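Local atomic coordinates of type III restriction-modification enzyme EcoP15I Mod subunit (Escherichia coli, PDB entry 4ZCF), a protein that methylates adenine N6 within the asymmetric DNA site 5'-CAGCAG-3', using S-adenosyl-L-methionine, and joins the Res subunit to form a DNA-cutting complex. Residues S172-F177 / H201-Q206; P560-D565 / A571-G576. All coordinates share one frame; numbering follows the deposited sequence.

How the contacts relate
Coming from the N terminus, the chain first meets contact 1, inside the methyltransferase domain. Helix 171-188 runs into strand 193-199 of the large ten-stranded sheet, and the start of helix 204-215 then returns to touch the helix begun at 171, closing a loop of 23 residues. More than 350 residues later comes contact 2, in the C-terminal domain, where 560-565 and 571-576 pair as a beta hairpin across only five intervening residues. The two loops follow in series, neither enclosing nor crossing the other. Their centres lie 45 Å apart on opposite sides of the chain's centre, with nearest atoms about 29 Å apart: two separate local closures, helix against helix and strand against strand.

Contact 1: S172-F177 / H201-Q206; sequences SAWLTF and HNEFSQ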
loop_
_atom_site.group_PDB
_atom_site.type_symbol
_atom_site.label_atom_id
_atom_site.label_comp_id
_atom_site.label_asym_id
_atom_site.label_seq_id
_atom_site.Cartn_x
_atom_site.Cartn_y
_atom_site.Cartn_z
ATOM N N SER A 172 -11.784 13.202 -12.898
ATOM C CA SER A 172 -11.995 11.944 -13.624
ATOM C C SER A 172 -11.010 11.769 -14.781
ATOM O O SER A 172 -10.488 10.672 -14.945
ATOM C CB SER A 172 -13.443 11.792 -14.078
ATOM O OG SER A 172 -13.913 12.922 -14.785
ATOM N N ALA A 173 -10.714 12.853 -15.552
ATOM C CA ALA A 173 -9.728 12.818 -16.646
ATOM C C ALA A 173 -8.347 12.517 -16.054
ATOM O O ALA A 173 -7.649 11.597 -16.528
ATOM C CB ALA A 173 -9.712 14.140 -17.390
ATOM N N TRP A 174 -8.004 13.224 -14.937
ATOM C CA TRP A 174 -6.754 13.006 -14.193
ATOM C C TRP A 174 -6.632 11.574 -13.661
ATOM O O TRP A 174 -5.582 10.969 -13.829
ATOM C CB TRP A 174 -6.576 14.045 -13.086
ATOM C CG TRP A 174 -5.179 14.079 -12.530
ATOM C CD1 TRP A 174 -4.132 14.826 -12.992
ATOM C CD2 TRP A 174 -4.676 13.328 -11.402
ATOM N NE1 TRP A 174 -3.013 14.606 -12.213
ATOM C CE2 TRP A 174 -3.313 13.677 -11.240
ATOM C CE3 TRP A 174 -5.251 12.404 -10.506
ATOM C CZ2 TRP A 174 -2.516 13.134 -10.217
ATOM C CZ3 TRP A 174 -4.457 11.848 -9.505
ATOM C CH2 TRP A 174 -3.118 12.228 -9.351
ATOM N N LEU A 175 -7.713 11.008 -13.085
ATOM C CA LEU A 175 -7.728 9.623 -12.576
ATOM C C LEU A 175 -7.625 8.583 -13.697
ATOM O O LEU A 175 -7.012 7.530 -13.505
ATOM C CB LEU A 175 -8.955 9.364 -11.698
ATOM C CG LEU A 175 -9.048 10.135 -10.355
ATOM C CD1 LEU A 175 -10.460 10.087 -9.811
ATOM C CD2 LEU A 175 -8.110 9.571 -9.295
ATOM N N THR A 176 -8.168 8.904 -14.896
ATOM C CA THR A 176 -8.106 8.044 -16.084
ATOM C C THR A 176 -6.642 7.984 -16.542
ATOM O O THR A 176 -6.180 6.934 -16.995
ATOM C CB THR A 176 -9.069 8.560 -17.194
ATOM O OG1 THR A 176 -10.362 8.809 -16.636
ATOM C CG2 THR A 176 -9.199 7.590 -18.377
ATOM N N PHE A 177 -5.921 9.109 -16.420
ATOM C CA PHE A 177 -4.510 9.215 -16.782
ATOM C C PHE A 177 -3.576 8.427 -15.847
ATOM O O PHE A 177 -2.812 7.608 -16.361
ATOM C CB PHE A 177 -4.085 10.686 -16.965
ATOM C CG PHE A 177 -2.590 10.920 -17.098
ATOM C CD1 PHE A 177 -1.884 10.419 -18.186
ATOM C CD2 PHE A 177 -1.897 11.654 -16.142
ATOM C CE1 PHE A 177 -0.511 10.619 -18.298
ATOM C CE2 PHE A 177 -0.525 11.836 -16.246
ATOM C CZ PHE A 177 0.159 11.321 -17.324
ATOM N N HIS A 201 -2.492 20.193 -3.217
ATOM C CA HIS A 201 -3.901 20.102 -2.778
ATOM C C HIS A 201 -4.952 19.784 -3.846
ATOM O O HIS A 201 -6.082 19.433 -3.506
ATOM C CB HIS A 201 -4.307 21.364 -2.018
ATOM C CG HIS A 201 -4.304 22.581 -2.879
ATOM N ND1 HIS A 201 -3.152 23.312 -3.080
ATOM C CD2 HIS A 201 -5.313 23.149 -3.571
ATOM C CE1 HIS A 201 -3.491 24.289 -3.901
ATOM N NE2 HIS A 201 -4.788 24.241 -4.201
ATOM N N ASN A 202 -4.612 19.952 -5.118
ATOM C CA ASN A 202 -5.573 19.724 -6.195
ATOM C C ASN A 202 -6.088 18.296 -6.297
ATOM O O ASN A 202 -7.304 18.104 -6.297
ATOM C CB ASN A 202 -5.061 20.276 -7.519
ATOM C CG ASN A 202 -4.877 21.760 -7.463
ATOM O OD1 ASN A 202 -5.840 22.512 -7.338
ATOM N ND2 ASN A 202 -3.629 22.210 -7.447
ATOM N N GLU A 203 -5.176 17.307 -6.280
ATOM C CA GLU A 203 -5.493 15.877 -6.415
ATOM C C GLU A 203 -5.073 14.989 -5.242
ATOM O O GLU A 203 -5.161 13.764 -5.364
ATOM C CB GLU A 203 -4.906 15.318 -7.737
ATOM C CG GLU A 203 -5.374 16.036 -8.991
ATOM C CD GLU A 203 -6.857 15.924 -9.293
ATOM O OE1 GLU A 203 -7.473 14.920 -8.869
ATOM O OE2 GLU A 203 -7.404 16.839 -9.952
ATOM N N PHE A 204 -4.633 15.581 -4.117
ATOM C CA PHE A 204 -4.185 14.822 -2.940
ATOM C C PHE A 204 -5.169 13.728 -2.498
ATOM O O PHE A 204 -4.787 12.563 -2.495
ATOM C CB PHE A 204 -3.757 15.751 -1.776
ATOM C CG PHE A 204 -3.401 15.090 -0.459
ATOM C CD1 PHE A 204 -2.572 13.972 -0.418
ATOM C CD2 PHE A 204 -3.839 15.624 0.745
ATOM C CE1 PHE A 204 -2.220 13.380 0.798
ATOM C CE2 PHE A 204 -3.492 15.018 1.965
ATOM C CZ PHE A 204 -2.687 13.903 1.979
ATOM N N SER A 205 -6.428 14.096 -2.178
ATOM C CA SER A 205 -7.484 13.170 -1.723
ATOM C C SER A 205 -7.849 12.128 -2.767
ATOM O O SER A 205 -7.887 10.942 -2.435
ATOM C CB SER A 205 -8.722 13.941 -1.278
ATOM O OG SER A 205 -8.350 15.179 -0.696
ATOM N N GLN A 206 -8.038 12.555 -4.037
ATOM C CA GLN A 206 -8.361 11.688 -5.195
ATOM C C GLN A 206 -7.289 10.661 -5.499
ATOM O O GLN A 206 -7.628 9.522 -5.820
ATOM C CB GLN A 206 -8.647 12.516 -6.446
ATOM C CG GLN A 206 -9.995 13.247 -6.398
ATOM C CD GLN A 206 -10.026 14.524 -5.570
ATOM O OE1 GLN A 206 -9.013 15.041 -5.049
ATOM N NE2 GLN A 206 -11.214 15.069 -5.461
#
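In the Rossmann-like methyltransferase domain, the start of helix 204-215 packs against helix 171-188 by laying Glu203 over the indole of Trp174. The aliphatic part of Glu203 does the touching: CB stands 3.8 Å from the centroid of the six-membered ring of Trp174, only 7° off the ring normal, a CH-pi contact over the face. Next along the chain, Glu203 CG lies 3.7 Å from Trp174 CD2, one of the two atoms shared by its rings. The glutamate chain bends at chi2, and the carboxylate plane ends 21° from that of the indole, with OE1 3.7 Å from Trp174 CE3. Glu203 is the N-cap residue of helix 204-215, which follows strand 193-199, a parallel neighbour of strand 117-122 in the central sheet. The buried carboxylate of Glu203 is bonded at both oxygens, OE1 to His171 ND1 and OE2 to Asn127 ND2. Trp174 keeps CG anti to its backbone N (chi1 -166°), which swings the indole toward Glu203, while NE1 bonds to Pro125 O, within 123-126, the segment predicted to bind S-adenosylmethionine. Next to Trp174 on helix 171-188, Leu175 reaches into the first turn of the other helix, its CD2 3.5 Å from Gln206 O and 4.1 Å from Gln206 CB. On Gln206 also packs Leu209 of the second Mod subunit, and the Phe204 rings of the two subunits meet.

Contact 2: P560-D565 / A571-G576; sequences PIEDVD and AHLCDG
The hairpin of strands 562-566 and 569-574 is stitched here by four backbone hydrogen bonds, two at each of its hydrogen-bonded pairs. At Glu562 and Leu573 each residue gives its N-H to the other's carbonyl, both at 3.0 Å: Glu562 N to Leu573 O, and the straighter Leu573 N to Glu562 O (165°). Val564 and Ala571 make the same exchange, Ala571 N to Val564 O and Val564 N to Ala571 O, both at 2.9 Å and both nearly straight. Glu562 O also takes a CA-H...O contact from His572 CA, and Leu573 O one from Ile561 CA. Between these pairs, Asp563 and His572 form a non-hydrogen-bonded pair; Asp563 OD1 lies at the imidazole edge, near its plane, 3.5 Å from His572 ND1, while His572 NE2 bonds to Tyr542 OH. Ile561 CG2, anti to its own backbone N, crosses to His572 CB at 3.7 Å, and CG1 meets Cys574 SG at 4.1 Å. An alanine here would lose both branches and is likely to leave a gap between His572, Cys574 and helix 539-552. On the face opposite Asp563 and His572, shared by Glu562, Val564, Ala571 and Leu573, Val564 CG2 packs on Leu573 CB. Strand 562-566 is outermost in this chain's C-terminal sheet. On its other side strand 569-574 pairs antiparallel with strand 577-580, where His572 is hydrogen-bonded through its backbone to Tyr579 and Leu578 and Leu580 touch Ala571, while Leu546 and Cys550 of helix 539-552 cover Ile561.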
loop_
_atom_site.group_PDB
_atom_site.type_symbol
_atom_site.label_atom_id
_atom_site.label_comp_id
_atom_site.label_asym_id
_atom_site.label_seq_id
_atom_site.Cartn_x
_atom_site.Cartn_y
_atom_site.Cartn_z
ATOM N N PRO A 560 24.307 -8.435 -20.358
ATOM C CA PRO A 560 24.945 -8.255 -21.663
ATOM C C PRO A 560 24.548 -9.313 -22.695
ATOM O O PRO A 560 24.222 -10.456 -22.358
ATOM C CB PRO A 560 26.447 -8.276 -21.331
ATOM C CG PRO A 560 26.555 -8.652 -19.852
ATOM C CD PRO A 560 25.212 -9.145 -19.431
ATOM N N ILE A 561 24.542 -8.894 -23.965
ATOM C CA ILE A 561 24.260 -9.752 -25.111
ATOM C C ILE A 561 25.620 -10.002 -25.803
ATOM O O ILE A 561 26.169 -9.092 -26.432
ATOM C CB ILE A 561 23.200 -9.129 -26.071
ATOM C CG1 ILE A 561 21.905 -8.716 -25.316
ATOM C CG2 ILE A 561 22.915 -10.082 -27.236
ATOM C CD1 ILE A 561 20.991 -7.742 -26.047
ATOM N N GLU A 562 26.182 -11.211 -25.628
ATOM C CA GLU A 562 27.461 -11.552 -26.243
ATOM C C GLU A 562 27.326 -12.144 -27.638
ATOM O O GLU A 562 26.414 -12.926 -27.898
ATOM C CB GLU A 562 28.346 -12.417 -25.332
ATOM C CG GLU A 562 27.664 -13.593 -24.667
ATOM C CD GLU A 562 28.583 -14.331 -23.709
ATOM O OE1 GLU A 562 28.621 -13.957 -22.513
ATOM O OE2 GLU A 562 29.287 -15.264 -24.162
ATOM N N ASP A 563 28.230 -11.743 -28.540
ATOM C CA ASP A 563 28.262 -12.236 -29.913
ATOM C C ASP A 563 28.969 -13.587 -29.932
ATOM O O ASP A 563 30.079 -13.725 -29.413
ATOM C CB ASP A 563 28.928 -11.226 -30.862
ATOM C CG ASP A 563 28.230 -9.876 -30.900
ATOM O OD1 ASP A 563 27.219 -9.744 -31.631
ATOM O OD2 ASP A 563 28.696 -8.950 -30.204
ATOM N N VAL A 564 28.283 -14.596 -30.479
ATOM C CA VAL A 564 28.763 -15.970 -30.581
ATOM C C VAL A 564 28.986 -16.350 -32.058
ATOM O O VAL A 564 28.178 -15.988 -32.921
ATOM C CB VAL A 564 27.796 -16.920 -29.829
ATOM C CG1 VAL A 564 28.070 -18.390 -30.148
ATOM C CG2 VAL A 564 27.864 -16.679 -28.317
ATOM N N ASP A 565 30.114 -17.050 -32.345
ATOM C CA ASP A 565 30.473 -17.507 -33.697
ATOM C C ASP A 565 30.259 -19.009 -33.796
ATOM O O ASP A 565 30.906 -19.768 -33.073
ATOM C CB ASP A 565 31.929 -17.121 -34.057
ATOM C CG ASP A 565 32.275 -17.377 -35.511
ATOM O OD1 ASP A 565 31.820 -16.597 -36.375
ATOM O OD2 ASP A 565 32.969 -18.378 -35.787
ATOM N N ALA A 571 25.530 -15.559 -33.973
ATOM C CA ALA A 571 24.508 -15.790 -32.949
ATOM C C ALA A 571 24.733 -14.860 -31.758
ATOM O O ALA A 571 25.721 -14.116 -31.728
ATOM C CB ALA A 571 24.543 -17.241 -32.499
ATOM N N HIS A 572 23.802 -14.880 -30.791
ATOM C CA HIS A 572 23.855 -14.039 -29.594
ATOM C C HIS A 572 23.405 -14.830 -28.388
ATOM O O HIS A 572 22.426 -15.557 -28.471
ATOM C CB HIS A 572 22.995 -12.770 -29.757
ATOM C CG HIS A 572 23.066 -12.165 -31.125
ATOM N ND1 HIS A 572 24.045 -11.248 -31.458
ATOM C CD2 HIS A 572 22.303 -12.405 -32.219
ATOM C CE1 HIS A 572 23.838 -10.949 -32.729
ATOM N NE2 HIS A 572 22.803 -11.619 -33.229
ATOM N N LEU A 573 24.134 -14.701 -27.276
ATOM C CA LEU A 573 23.836 -15.370 -26.012
ATOM C C LEU A 573 23.477 -14.309 -24.976
ATOM O O LEU A 573 24.177 -13.292 -24.873
ATOM C CB LEU A 573 25.046 -16.216 -25.545
ATOM C CG LEU A 573 24.834 -17.174 -24.343
ATOM C CD1 LEU A 573 23.876 -18.319 -24.684
ATOM C CD2 LEU A 573 26.156 -17.731 -23.828
ATOM N N CYS A 574 22.367 -14.535 -24.238
ATOM C CA CYS A 574 21.873 -13.638 -23.187
ATOM C C CYS A 574 21.049 -14.364 -22.153
ATOM O O CYS A 574 19.912 -14.737 -22.442
ATOM C CB CYS A 574 21.101 -12.453 -23.759
ATOM S SG CYS A 574 20.429 -11.334 -22.496
ATOM N N ASP A 575 21.590 -14.485 -20.925
ATOM C CA ASP A 575 20.939 -15.122 -19.780
ATOM C C ASP A 575 20.438 -16.536 -20.120
ATOM O O ASP A 575 19.231 -16.795 -20.091
ATOM C CB ASP A 575 19.830 -14.207 -19.186
ATOM C CG ASP A 575 19.381 -14.501 -17.755
ATOM O OD1 ASP A 575 20.151 -15.152 -17.005
ATOM O OD2 ASP A 575 18.284 -14.027 -17.366
ATOM N N GLY A 576 21.378 -17.417 -20.480
ATOM C CA GLY A 576 21.108 -18.812 -20.817
ATOM C C GLY A 576 20.397 -19.086 -22.132
ATOM O O GLY A 576 20.327 -20.243 -22.547
#